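Local coordinates for protein DNA polymerase (Bacillus phage phi29, PDB 2PY5) that replicates viral DNA from a protein primer with high processivity and fidelity, displacing the non-template strand and proofreading with a 3'-5' exonuclease, at residues Tyr90-Ser95 and Lys402-Lys407; Ile103-Gly108 and Thr117-Ser122; Asn409-Phe414 and Gln560-Val565. The protein carries 2 engineered substitutions. All coordinates share one frame; numbering follows the deposited sequence.

Contact 1 of 3, residues Tyr90-Ser95 and Lys402-Lys407. With nucleotides of chain C; nucleotides of chain B.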
loop_
_atom_site.group_PDB
_atom_site.type_symbol
_atom_site.label_atom_id
_atom_site.label_comp_id
_atom_site.label_asym_id
_atom_site.label_seq_id
_atom_site.Cartn_x
_atom_site.Cartn_y
_atom_site.Cartn_z
ATOM N N TYR F 90 1.697 -26.914 11.033
ATOM C CA TYR F 90 1.559 -25.842 10.052
ATOM C C TYR F 90 2.628 -24.790 10.327
ATOM O O TYR F 90 3.065 -24.610 11.466
ATOM C CB TYR F 90 0.149 -25.226 10.045
ATOM C CG TYR F 90 -0.187 -24.469 11.305
ATOM C CD1 TYR F 90 -0.072 -23.087 11.356
ATOM C CD2 TYR F 90 -0.598 -25.136 12.444
ATOM C CE1 TYR F 90 -0.359 -22.388 12.491
ATOM C CE2 TYR F 90 -0.898 -24.438 13.621
ATOM C CZ TYR F 90 -0.781 -23.063 13.631
ATOM O OH TYR F 90 -1.038 -22.337 14.771
ATOM N N ASN F 91 3.096 -24.171 9.253
ATOM C CA ASN F 91 4.050 -23.056 9.309
ATOM C C ASN F 91 3.304 -21.816 8.826
ATOM O O ASN F 91 2.260 -21.916 8.158
ATOM C CB ASN F 91 5.253 -23.355 8.406
ATOM C CG ASN F 91 6.372 -22.321 8.522
ATOM O OD1 ASN F 91 6.477 -21.603 9.514
ATOM N ND2 ASN F 91 7.221 -22.258 7.511
ATOM N N THR F 92 3.809 -20.638 9.191
ATOM C CA THR F 92 3.216 -19.390 8.740
ATOM C C THR F 92 4.297 -18.397 8.327
ATOM O O THR F 92 5.430 -18.493 8.765
ATOM C CB THR F 92 2.357 -18.715 9.838
ATOM O OG1 THR F 92 3.137 -18.556 11.019
ATOM C CG2 THR F 92 1.163 -19.565 10.190
ATOM N N ILE F 93 3.903 -17.450 7.472
ATOM C CA ILE F 93 4.638 -16.198 7.270
ATOM C C ILE F 93 3.692 -15.078 7.648
ATOM O O ILE F 93 2.814 -14.720 6.886
ATOM C CB ILE F 93 5.140 -16.001 5.820
ATOM C CG1 ILE F 93 6.028 -17.159 5.414
ATOM C CG2 ILE F 93 5.848 -14.668 5.708
ATOM C CD1 ILE F 93 6.408 -17.126 3.932
ATOM N N ILE F 94 3.849 -14.590 8.881
ATOM C CA ILE F 94 3.127 -13.431 9.423
ATOM C C ILE F 94 4.207 -12.465 9.908
ATOM O O ILE F 94 5.054 -12.827 10.749
ATOM C CB ILE F 94 2.190 -13.797 10.607
ATOM C CG1 ILE F 94 1.095 -14.761 10.164
ATOM C CG2 ILE F 94 1.571 -12.505 11.195
ATOM C CD1 ILE F 94 0.430 -15.515 11.335
ATOM N N SER F 95 4.217 -11.258 9.349
ATOM C CA SER F 95 5.285 -10.300 9.635
ATOM C C SER F 95 5.142 -9.705 11.022
ATOM O O SER F 95 4.074 -9.820 11.637
ATOM C CB SER F 95 5.336 -9.171 8.610
ATOM O OG SER F 95 4.258 -8.260 8.753
ATOM N N LYS F 402 5.842 -13.209 13.461
ATOM C CA LYS F 402 4.931 -13.414 14.581
ATOM C C LYS F 402 4.343 -14.832 14.470
ATOM O O LYS F 402 3.991 -15.309 13.365
ATOM C CB LYS F 402 3.800 -12.357 14.550
ATOM C CG LYS F 402 4.206 -10.918 14.940
ATOM C CD LYS F 402 4.210 -10.726 16.449
ATOM C CE LYS F 402 4.929 -9.454 16.884
ATOM N NZ LYS F 402 4.245 -8.182 16.467
ATOM N N VAL F 403 4.305 -15.512 15.603
ATOM C CA VAL F 403 3.890 -16.902 15.688
ATOM C C VAL F 403 2.536 -16.975 16.373
ATOM O O VAL F 403 2.379 -16.483 17.490
ATOM C CB VAL F 403 4.910 -17.725 16.495
ATOM C CG1 VAL F 403 4.452 -19.166 16.675
ATOM C CG2 VAL F 403 6.288 -17.654 15.819
ATOM N N PRO F 404 1.547 -17.592 15.717
ATOM C CA PRO F 404 0.244 -17.717 16.369
ATOM C C PRO F 404 0.218 -18.764 17.457
ATOM O O PRO F 404 0.976 -19.736 17.404
ATOM C CB PRO F 404 -0.662 -18.149 15.237
ATOM C CG PRO F 404 0.237 -18.876 14.314
ATOM C CD PRO F 404 1.552 -18.221 14.385
ATOM N N TYR F 405 -0.663 -18.564 18.435
ATOM C CA TYR F 405 -0.927 -19.572 19.466
ATOM C C TYR F 405 -2.316 -19.350 20.033
ATOM O O TYR F 405 -2.892 -18.279 19.863
ATOM C CB TYR F 405 0.128 -19.511 20.569
ATOM C CG TYR F 405 0.091 -18.264 21.402
ATOM C CD1 TYR F 405 -0.573 -18.232 22.616
ATOM C CD2 TYR F 405 0.735 -17.119 20.981
ATOM C CE1 TYR F 405 -0.596 -17.069 23.387
ATOM C CE2 TYR F 405 0.721 -15.968 21.736
ATOM C CZ TYR F 405 0.054 -15.942 22.925
ATOM O OH TYR F 405 0.056 -14.776 23.660
ATOM N N LEU F 406 -2.874 -20.374 20.671
ATOM C CA LEU F 406 -4.187 -20.236 21.302
ATOM C C LEU F 406 -4.008 -19.774 22.737
ATOM O O LEU F 406 -3.331 -20.426 23.534
ATOM C CB LEU F 406 -4.982 -21.546 21.273
ATOM C CG LEU F 406 -5.810 -21.928 20.051
ATOM C CD1 LEU F 406 -6.800 -23.023 20.476
ATOM C CD2 LEU F 406 -6.557 -20.760 19.379
ATOM N N LYS F 407 -4.615 -18.639 23.051
ATOM C CA LYS F 407 -4.631 -18.103 24.411
ATOM C C LYS F 407 -5.547 -18.958 25.305
ATOM O O LYS F 407 -6.292 -19.811 24.811
ATOM C CB LYS F 407 -5.095 -16.636 24.386
ATOM C CG LYS F 407 -4.216 -15.725 23.550
ATOM C CD LYS F 407 -4.581 -14.236 23.660
ATOM C CE LYS F 407 -5.947 -13.914 23.070
ATOM N NZ LYS F 407 -6.221 -12.440 23.092
ATOM P P DG C 2 14.620 -15.932 1.017
ATOM O OP1 DG C 2 15.425 -15.496 -0.148
ATOM O OP2 DG C 2 14.875 -15.330 2.347
ATOM O "O5'" DG C 2 13.054 -15.796 0.661
ATOM C "C5'" DG C 2 12.627 -16.368 -0.573
ATOM C "C4'" DG C 2 11.131 -16.327 -0.826
ATOM O "O4'" DG C 2 10.496 -17.448 -0.184
ATOM C "C3'" DG C 2 10.347 -15.123 -0.338
ATOM O "O3'" DG C 2 9.440 -14.823 -1.363
ATOM C "C2'" DG C 2 9.599 -15.584 0.905
ATOM C "C1'" DG C 2 9.333 -17.019 0.500
ATOM N N9 DG C 2 9.215 -17.995 1.562
ATOM C C8 DG C 2 9.857 -18.012 2.774
ATOM N N7 DG C 2 9.563 -19.057 3.492
ATOM C C5 DG C 2 8.682 -19.775 2.685
ATOM C C6 DG C 2 8.017 -20.992 2.926
ATOM O O6 DG C 2 8.099 -21.698 3.937
ATOM N N1 DG C 2 7.218 -21.377 1.846
ATOM C C2 DG C 2 7.067 -20.663 0.678
ATOM N N2 DG C 2 6.246 -21.181 -0.256
ATOM N N3 DG C 2 7.688 -19.509 0.445
ATOM C C4 DG C 2 8.469 -19.139 1.489
ATOM P P DT B 5 1.167 -6.603 17.937
ATOM O OP1 DT B 5 1.611 -5.343 18.589
ATOM O OP2 DT B 5 2.054 -7.790 17.922
ATOM O "O5'" DT B 5 -0.190 -7.090 18.635
ATOM C "C5'" DT B 5 -1.245 -6.175 18.875
ATOM C "C4'" DT B 5 -2.565 -6.913 18.994
ATOM O "O4'" DT B 5 -2.974 -7.427 17.703
ATOM C "C3'" DT B 5 -2.562 -8.126 19.913
ATOM O "O3'" DT B 5 -3.820 -8.205 20.565
ATOM C "C2'" DT B 5 -2.341 -9.306 18.970
ATOM C "C1'" DT B 5 -3.133 -8.838 17.763
ATOM N N1 DT B 5 -2.657 -9.327 16.437
ATOM C C2 DT B 5 -3.563 -9.868 15.548
ATOM O O2 DT B 5 -4.779 -10.000 15.743
ATOM N N3 DT B 5 -2.980 -10.243 14.358
ATOM C C4 DT B 5 -1.650 -10.148 13.992
ATOM O O4 DT B 5 -1.272 -10.512 12.882
ATOM C C5 DT B 5 -0.769 -9.564 14.964
ATOM C C7 DT B 5 0.689 -9.404 14.686
ATOM C C6 DT B 5 -1.307 -9.181 16.134
HETATM O O HOH W 1 4.789 -16.381 11.073
#
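The phenol of Tyr90 meets Pro404 at its edge: CG of the proline lies near the ring plane, 3.7 Å from Tyr90 OH and 4.0 Å from CE1, the ring and the proline passing alongside each other with opposite headings. Thr92 CG2 occupies another in-plane position at the rim, and Trp81 meets the same ring edge-to-face. Tyr90 OH bonds to Glu75; toward the carbon CG of Pro404 it makes a van der Waals contact.

Thr92 and Pro404 reach toward each other tip to tip, with OG1 3.7 Å from the proline CD. OG1 also bonds to Trp81 NE1 and to a water. That water accepts from Ile94 N and donates to Lys402 O, 2.7 Å away, which gives the two backbones a second, indirect link beside their direct bond.

Topologically, strand 402-406, the first arm of the TPR2 hairpin, lies against strand 89-94 of the mixed exonuclease sheet. The short axes approach only to 6.8 Å and run 127° apart, and a single direct backbone bond joins them, so the two do not form a continuous sheet. That bond, Lys402 N to Ile94 O, is 2.8 Å long and nearly straight at 164°. Beside it the Ile94 side chain packs crosswise on Lys402, CG2 of the isoleucine against CB of the lysine.

Beyond this point Lys402 turns at chi2 (-83°), which carries CD toward the DNA, and NZ donates to OP2 of DT5 of chain B at 2.7 Å while also bonding to Arg96 O. On strand 89-94 Ile93 points away from the hairpin, and its CD1 comes within 3.7 Å of C5 of DG2 of chain C, in keeping with its part in binding template-primer structures.

Contact 2 of 3, residues Ile103-Gly108 and Thr117-Ser122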
loop_
_atom_site.group_PDB
_atom_site.type_symbol
_atom_site.label_atom_id
_atom_site.label_comp_id
_atom_site.label_asym_id
_atom_site.label_seq_id
_atom_site.Cartn_x
_atom_site.Cartn_y
_atom_site.Cartn_z
ATOM N N ILE F 103 0.043 -19.675 5.097
ATOM C CA ILE F 103 -0.140 -20.778 6.046
ATOM C C ILE F 103 0.153 -22.057 5.259
ATOM O O ILE F 103 -0.494 -22.303 4.256
ATOM C CB ILE F 103 -1.572 -20.866 6.581
ATOM C CG1 ILE F 103 -2.024 -19.549 7.205
ATOM C CG2 ILE F 103 -1.685 -22.014 7.622
ATOM C CD1 ILE F 103 -3.542 -19.484 7.483
ATOM N N ASP F 104 1.130 -22.837 5.703
ATOM C CA ASP F 104 1.555 -24.066 5.000
ATOM C C ASP F 104 1.271 -25.236 5.928
ATOM O O ASP F 104 1.905 -25.372 6.974
ATOM C CB ASP F 104 3.026 -23.969 4.671
ATOM C CG ASP F 104 3.516 -25.059 3.728
ATOM O OD1 ASP F 104 4.721 -25.044 3.392
ATOM O OD2 ASP F 104 2.701 -25.915 3.340
ATOM N N ILE F 105 0.308 -26.079 5.547
ATOM C CA ILE F 105 -0.150 -27.155 6.400
ATOM C C ILE F 105 0.486 -28.448 5.929
ATOM O O ILE F 105 0.261 -28.878 4.785
ATOM C CB ILE F 105 -1.690 -27.275 6.340
ATOM C CG1 ILE F 105 -2.365 -25.956 6.753
ATOM C CG2 ILE F 105 -2.188 -28.456 7.214
ATOM C CD1 ILE F 105 -3.807 -25.864 6.334
ATOM N N CYS F 106 1.287 -29.054 6.795
ATOM C CA CYS F 106 2.084 -30.239 6.452
ATOM C C CYS F 106 1.425 -31.495 6.983
ATOM O O CYS F 106 1.253 -31.630 8.187
ATOM C CB CYS F 106 3.453 -30.148 7.104
ATOM S SG CYS F 106 4.506 -31.548 6.765
ATOM N N LEU F 107 1.106 -32.436 6.106
ATOM C CA LEU F 107 0.579 -33.730 6.533
ATOM C C LEU F 107 1.686 -34.749 6.789
ATOM O O LEU F 107 1.538 -35.643 7.633
ATOM C CB LEU F 107 -0.421 -34.255 5.504
ATOM C CG LEU F 107 -1.795 -33.576 5.469
ATOM C CD1 LEU F 107 -2.483 -33.719 6.823
ATOM C CD2 LEU F 107 -1.723 -32.106 5.028
ATOM N N GLY F 108 2.803 -34.611 6.085
ATOM C CA GLY F 108 3.927 -35.515 6.214
ATOM C C GLY F 108 4.308 -35.953 4.828
ATOM O O GLY F 108 4.199 -35.158 3.887
ATOM N N THR F 117 -0.676 -28.551 1.898
ATOM C CA THR F 117 -1.491 -27.561 1.238
ATOM C C THR F 117 -1.025 -26.216 1.721
ATOM O O THR F 117 -0.900 -25.999 2.940
ATOM C CB THR F 117 -2.986 -27.773 1.519
ATOM O OG1 THR F 117 -3.398 -28.999 0.895
ATOM C CG2 THR F 117 -3.844 -26.580 0.984
ATOM N N VAL F 118 -0.745 -25.322 0.777
ATOM C CA VAL F 118 -0.264 -23.959 1.088
ATOM C C VAL F 118 -1.382 -22.979 0.822
ATOM O O VAL F 118 -2.093 -23.097 -0.171
ATOM C CB VAL F 118 1.010 -23.551 0.316
ATOM C CG1 VAL F 118 1.603 -22.257 0.930
ATOM C CG2 VAL F 118 2.055 -24.668 0.342
ATOM N N ILE F 119 -1.574 -22.048 1.752
ATOM C CA ILE F 119 -2.601 -21.054 1.653
ATOM C C ILE F 119 -1.946 -19.678 1.612
ATOM O O ILE F 119 -1.198 -19.304 2.532
ATOM C CB ILE F 119 -3.563 -21.135 2.858
ATOM C CG1 ILE F 119 -4.013 -22.589 3.074
ATOM C CG2 ILE F 119 -4.793 -20.255 2.610
ATOM C CD1 ILE F 119 -4.993 -22.801 4.228
ATOM N N TYR F 120 -2.263 -18.934 0.561
ATOM C CA TYR F 120 -1.718 -17.614 0.307
ATOM C C TYR F 120 -2.778 -16.511 0.386
ATOM O O TYR F 120 -3.983 -16.777 0.397
ATOM C CB TYR F 120 -1.111 -17.602 -1.069
ATOM C CG TYR F 120 0.081 -18.511 -1.262
ATOM C CD1 TYR F 120 0.002 -19.600 -2.115
ATOM C CD2 TYR F 120 1.298 -18.249 -0.650
ATOM C CE1 TYR F 120 1.094 -20.402 -2.331
ATOM C CE2 TYR F 120 2.396 -19.069 -0.844
ATOM C CZ TYR F 120 2.288 -20.143 -1.704
ATOM O OH TYR F 120 3.367 -20.982 -1.943
ATOM N N ASP F 121 -2.311 -15.269 0.402
ATOM C CA ASP F 121 -3.172 -14.086 0.386
ATOM C C ASP F 121 -3.249 -13.505 -1.034
ATOM O O ASP F 121 -2.256 -12.922 -1.535
ATOM C CB ASP F 121 -2.603 -13.050 1.364
ATOM C CG ASP F 121 -3.532 -11.890 1.617
ATOM O OD1 ASP F 121 -4.706 -11.940 1.165
ATOM O OD2 ASP F 121 -3.090 -10.931 2.304
ATOM N N SER F 122 -4.410 -13.610 -1.686
ATOM C CA SER F 122 -4.577 -12.955 -2.996
ATOM C C SER F 122 -4.511 -11.421 -2.887
ATOM O O SER F 122 -4.235 -10.742 -3.884
ATOM C CB SER F 122 -5.852 -13.387 -3.709
ATOM O OG SER F 122 -6.984 -13.242 -2.887
#
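Ile103 pairs with Ile119 and Ile105 with Thr117 as hydrogen-bonded antiparallel positions, enclosing the non-hydrogen-bonded pair of Asp104 and Val118. This is the beta hairpin of strands 100-110 and 113-121, within the mixed sheet of the 3'-5' exonuclease region, and the two short axes are 172° apart.

Four backbone hydrogen bonds define the register. Ile103 and Ile119 exchange two, of which Ile119 N to Ile103 O is the shorter at 2.7 Å; Ile105 and Thr117 exchange the others, with Ile105 N to Thr117 O nearly straight at 172°. Val118 CA adds a CA-H...O contact to Ile103 O. Further along strand 100-110, Leu107 and Gly108 both face Ile115, a classic beta bulge.

The cross-strand apolar contacts lie on the face that carries Ile103, Ile105, Thr117 and Ile119. CB of Ile103 and CB of Ile119 are 4.2 Å apart. Diagonally across the pair, Ile105 CD1 lies 3.9 Å from Ile119 CD1. Helix 63-76 covers Ile103 and Ile119 through Ile70, and helix 44-54 covers Ile105 through Val51 and Leu52. On the other face Val118 CG1 stands 3.4 Å above the Tyr120 ring, offset toward the rim; Tyr120 in turn packs on a guanine base of the bound DNA.

Across the pair itself no side-chain hydrogen bond forms. The polar ends turn elsewhere: Thr117 OG1 bonds to the carbonyl O of Val51, and past the paired region Asp121, at the N-cap of the helix that follows, accepts from Leu123 N through OD1. Asp104 holds CG anti to its backbone N (chi1 -169°), and its carboxylate leans over Val118: OD2, buried with no polar partner in the model, lies 3.3 Å from Val118 CG2.

Contact 3 of 3, residues Asn409-Phe414 and Gln560-Val565. With nucleotides of chain B.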
loop_
_atom_site.group_PDB
_atom_site.type_symbol
_atom_site.label_atom_id
_atom_site.label_comp_id
_atom_site.label_asym_id
_atom_site.label_seq_id
_atom_site.Cartn_x
_atom_site.Cartn_y
_atom_site.Cartn_z
ATOM N N ASN F 409 -8.255 -18.297 26.745
ATOM C CA ASN F 409 -9.663 -18.103 26.389
ATOM C C ASN F 409 -10.068 -18.749 25.058
ATOM O O ASN F 409 -11.250 -18.750 24.710
ATOM C CB ASN F 409 -10.014 -16.607 26.369
ATOM C CG ASN F 409 -9.286 -15.839 25.278
ATOM O OD1 ASN F 409 -8.466 -16.395 24.545
ATOM N ND2 ASN F 409 -9.571 -14.544 25.177
ATOM N N GLY F 410 -9.094 -19.278 24.315
ATOM C CA GLY F 410 -9.374 -19.961 23.058
ATOM C C GLY F 410 -9.296 -19.052 21.837
ATOM O O GLY F 410 -9.607 -19.483 20.719
ATOM N N ALA F 411 -8.914 -17.788 22.037
ATOM C CA ALA F 411 -8.676 -16.864 20.915
ATOM C C ALA F 411 -7.202 -16.880 20.532
ATOM O O ALA F 411 -6.342 -17.223 21.353
ATOM C CB ALA F 411 -9.096 -15.443 21.279
ATOM N N LEU F 412 -6.905 -16.516 19.282
ATOM C CA LEU F 412 -5.534 -16.436 18.832
ATOM C C LEU F 412 -4.789 -15.263 19.460
ATOM O O LEU F 412 -5.309 -14.137 19.518
ATOM C CB LEU F 412 -5.482 -16.292 17.312
ATOM C CG LEU F 412 -5.812 -17.551 16.524
ATOM C CD1 LEU F 412 -5.737 -17.265 15.048
ATOM C CD2 LEU F 412 -4.857 -18.703 16.912
ATOM N N GLY F 413 -3.559 -15.534 19.883
ATOM C CA GLY F 413 -2.596 -14.518 20.248
ATOM C C GLY F 413 -1.381 -14.705 19.358
ATOM O O GLY F 413 -1.300 -15.687 18.601
ATOM N N PHE F 414 -0.455 -13.755 19.426
ATOM C CA PHE F 414 0.735 -13.760 18.584
ATOM C C PHE F 414 1.952 -13.377 19.397
ATOM O O PHE F 414 1.901 -12.435 20.207
ATOM C CB PHE F 414 0.533 -12.809 17.412
ATOM C CG PHE F 414 -0.678 -13.148 16.602
ATOM C CD1 PHE F 414 -1.930 -12.676 16.965
ATOM C CD2 PHE F 414 -0.578 -13.990 15.518
ATOM C CE1 PHE F 414 -3.057 -13.021 16.251
ATOM C CE2 PHE F 414 -1.709 -14.344 14.792
ATOM C CZ PHE F 414 -2.940 -13.860 15.156
ATOM N N GLN F 560 -9.808 -10.623 17.810
ATOM C CA GLN F 560 -9.651 -12.071 17.931
ATOM C C GLN F 560 -10.513 -12.578 19.082
ATOM O O GLN F 560 -10.396 -12.111 20.228
ATOM C CB GLN F 560 -8.209 -12.505 18.202
ATOM C CG GLN F 560 -7.172 -12.056 17.160
ATOM C CD GLN F 560 -7.217 -12.801 15.817
ATOM O OE1 GLN F 560 -6.603 -12.351 14.836
ATOM N NE2 GLN F 560 -7.924 -13.888 15.753
ATOM N N VAL F 561 -11.366 -13.537 18.753
ATOM C CA VAL F 561 -12.227 -14.228 19.693
ATOM C C VAL F 561 -12.089 -15.752 19.480
ATOM O O VAL F 561 -11.468 -16.188 18.505
ATOM C CB VAL F 561 -13.702 -13.785 19.481
ATOM C CG1 VAL F 561 -13.838 -12.285 19.681
ATOM C CG2 VAL F 561 -14.177 -14.180 18.063
ATOM N N PRO F 562 -12.646 -16.577 20.385
ATOM C CA PRO F 562 -12.622 -18.010 20.128
ATOM C C PRO F 562 -13.273 -18.327 18.765
ATOM O O PRO F 562 -14.401 -17.912 18.497
ATOM C CB PRO F 562 -13.408 -18.597 21.315
ATOM C CG PRO F 562 -13.256 -17.567 22.373
ATOM C CD PRO F 562 -13.280 -16.265 21.678
ATOM N N GLY F 563 -12.527 -19.000 17.910
ATOM C CA GLY F 563 -13.008 -19.380 16.588
ATOM C C GLY F 563 -12.498 -18.555 15.432
ATOM O O GLY F 563 -12.383 -19.047 14.321
ATOM N N GLY F 564 -12.189 -17.285 15.662
ATOM C CA GLY F 564 -11.711 -16.448 14.599
ATOM C C GLY F 564 -11.716 -14.978 14.931
ATOM O O GLY F 564 -11.442 -14.589 16.061
ATOM N N VAL F 565 -12.093 -14.174 13.956
ATOM C CA VAL F 565 -12.107 -12.719 14.073
ATOM C C VAL F 565 -13.539 -12.230 13.873
ATOM O O VAL F 565 -14.192 -12.630 12.912
ATOM C CB VAL F 565 -11.189 -12.018 13.032
ATOM C CG1 VAL F 565 -11.495 -10.507 12.932
ATOM C CG2 VAL F 565 -9.729 -12.237 13.385
ATOM P P DT B 5 1.167 -6.603 17.937
ATOM O OP1 DT B 5 1.611 -5.343 18.589
ATOM O OP2 DT B 5 2.054 -7.790 17.922
ATOM O "O5'" DT B 5 -0.190 -7.090 18.635
ATOM C "C5'" DT B 5 -1.245 -6.175 18.875
ATOM C "C4'" DT B 5 -2.565 -6.913 18.994
ATOM O "O4'" DT B 5 -2.974 -7.427 17.703
ATOM C "C3'" DT B 5 -2.562 -8.126 19.913
ATOM O "O3'" DT B 5 -3.820 -8.205 20.565
ATOM C "C2'" DT B 5 -2.341 -9.306 18.970
ATOM C "C1'" DT B 5 -3.133 -8.838 17.763
ATOM N N1 DT B 5 -2.657 -9.327 16.437
ATOM C C2 DT B 5 -3.563 -9.868 15.548
ATOM O O2 DT B 5 -4.779 -10.000 15.743
ATOM N N3 DT B 5 -2.980 -10.243 14.358
ATOM C C4 DT B 5 -1.650 -10.148 13.992
ATOM O O4 DT B 5 -1.272 -10.512 12.882
ATOM C C5 DT B 5 -0.769 -9.564 14.964
ATOM C C7 DT B 5 0.689 -9.404 14.686
ATOM C C6 DT B 5 -1.307 -9.181 16.134
HETATM O O HOH W 2 -9.047 -15.939 17.332
#
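Gln560 packs its CB against Leu412 O at 3.6 Å, where the end of strand 551-561 meets the second arm of the TPR2 hairpin. Segment 560-565 is the bend of the C-terminal beta hairpin, a type II turn from Val561 to Gly564, and no direct hydrogen bond joins it to residues 409-414. From residue 563 on, this hairpin belongs to a region involved in DNA binding and terminal-protein interaction, and the contact sets it against TPR2 beside the bound thymidine. CG of Gln560 lies anti to its carbonyl carbon (chi1 -57°), 3.5 Å from O2 of DT5 of chain B. The same thymine lies over one face of the Phe414 ring, with CE1 3.3 Å from C2 of the base, while the Gln560 amide plane is turned 62° from the ring.

At Val561 the contact is with backbone: Ala411 CB rests 3.5 Å from Val561 C. An Asx turn, with Asn409 OD1 accepting from Ala411 N, shapes the loop that presents this methyl.

Pro562 carries the outer part. Its CG approaches Asn409 O to 3.3 Å, and its CA makes a CA-H...O contact of 159° with Gly410 O, which also accepts from Arg76.

Gly563, at positive phi, takes the third position of the turn; Gly564 starts the returning strand, its N donating to Val561 O at 3.1 Å. A water that accepts from Leu412 N lies 2.7 Å from Val561 O and probably donates to it.

In the fold
Contacts 1 and 2 share the exonuclease sheet: strands 89-94 and 100-110 are neighbours, and Asn91 N lies 2.8 Å from Asp104 O, a probable hydrogen bond. Contacts 1 and 3 share the TPR2 hairpin, with Tyr405 O 2.8 Å from Gly413 N and centres 12 Å apart. TPR2 meets strand 89-94 through its first arm and the C-terminal hairpin through its turn and second arm, while both arms touch helix 63-76. Contacts 2 and 3 do not meet, their nearest atoms being about 8 Å apart. DT5 of chain B joins contacts 1 and 3. Ile119 of contact 2 has its side chain about 7 Å from that of the engineered Ala66, a position essential for exonucleolysis.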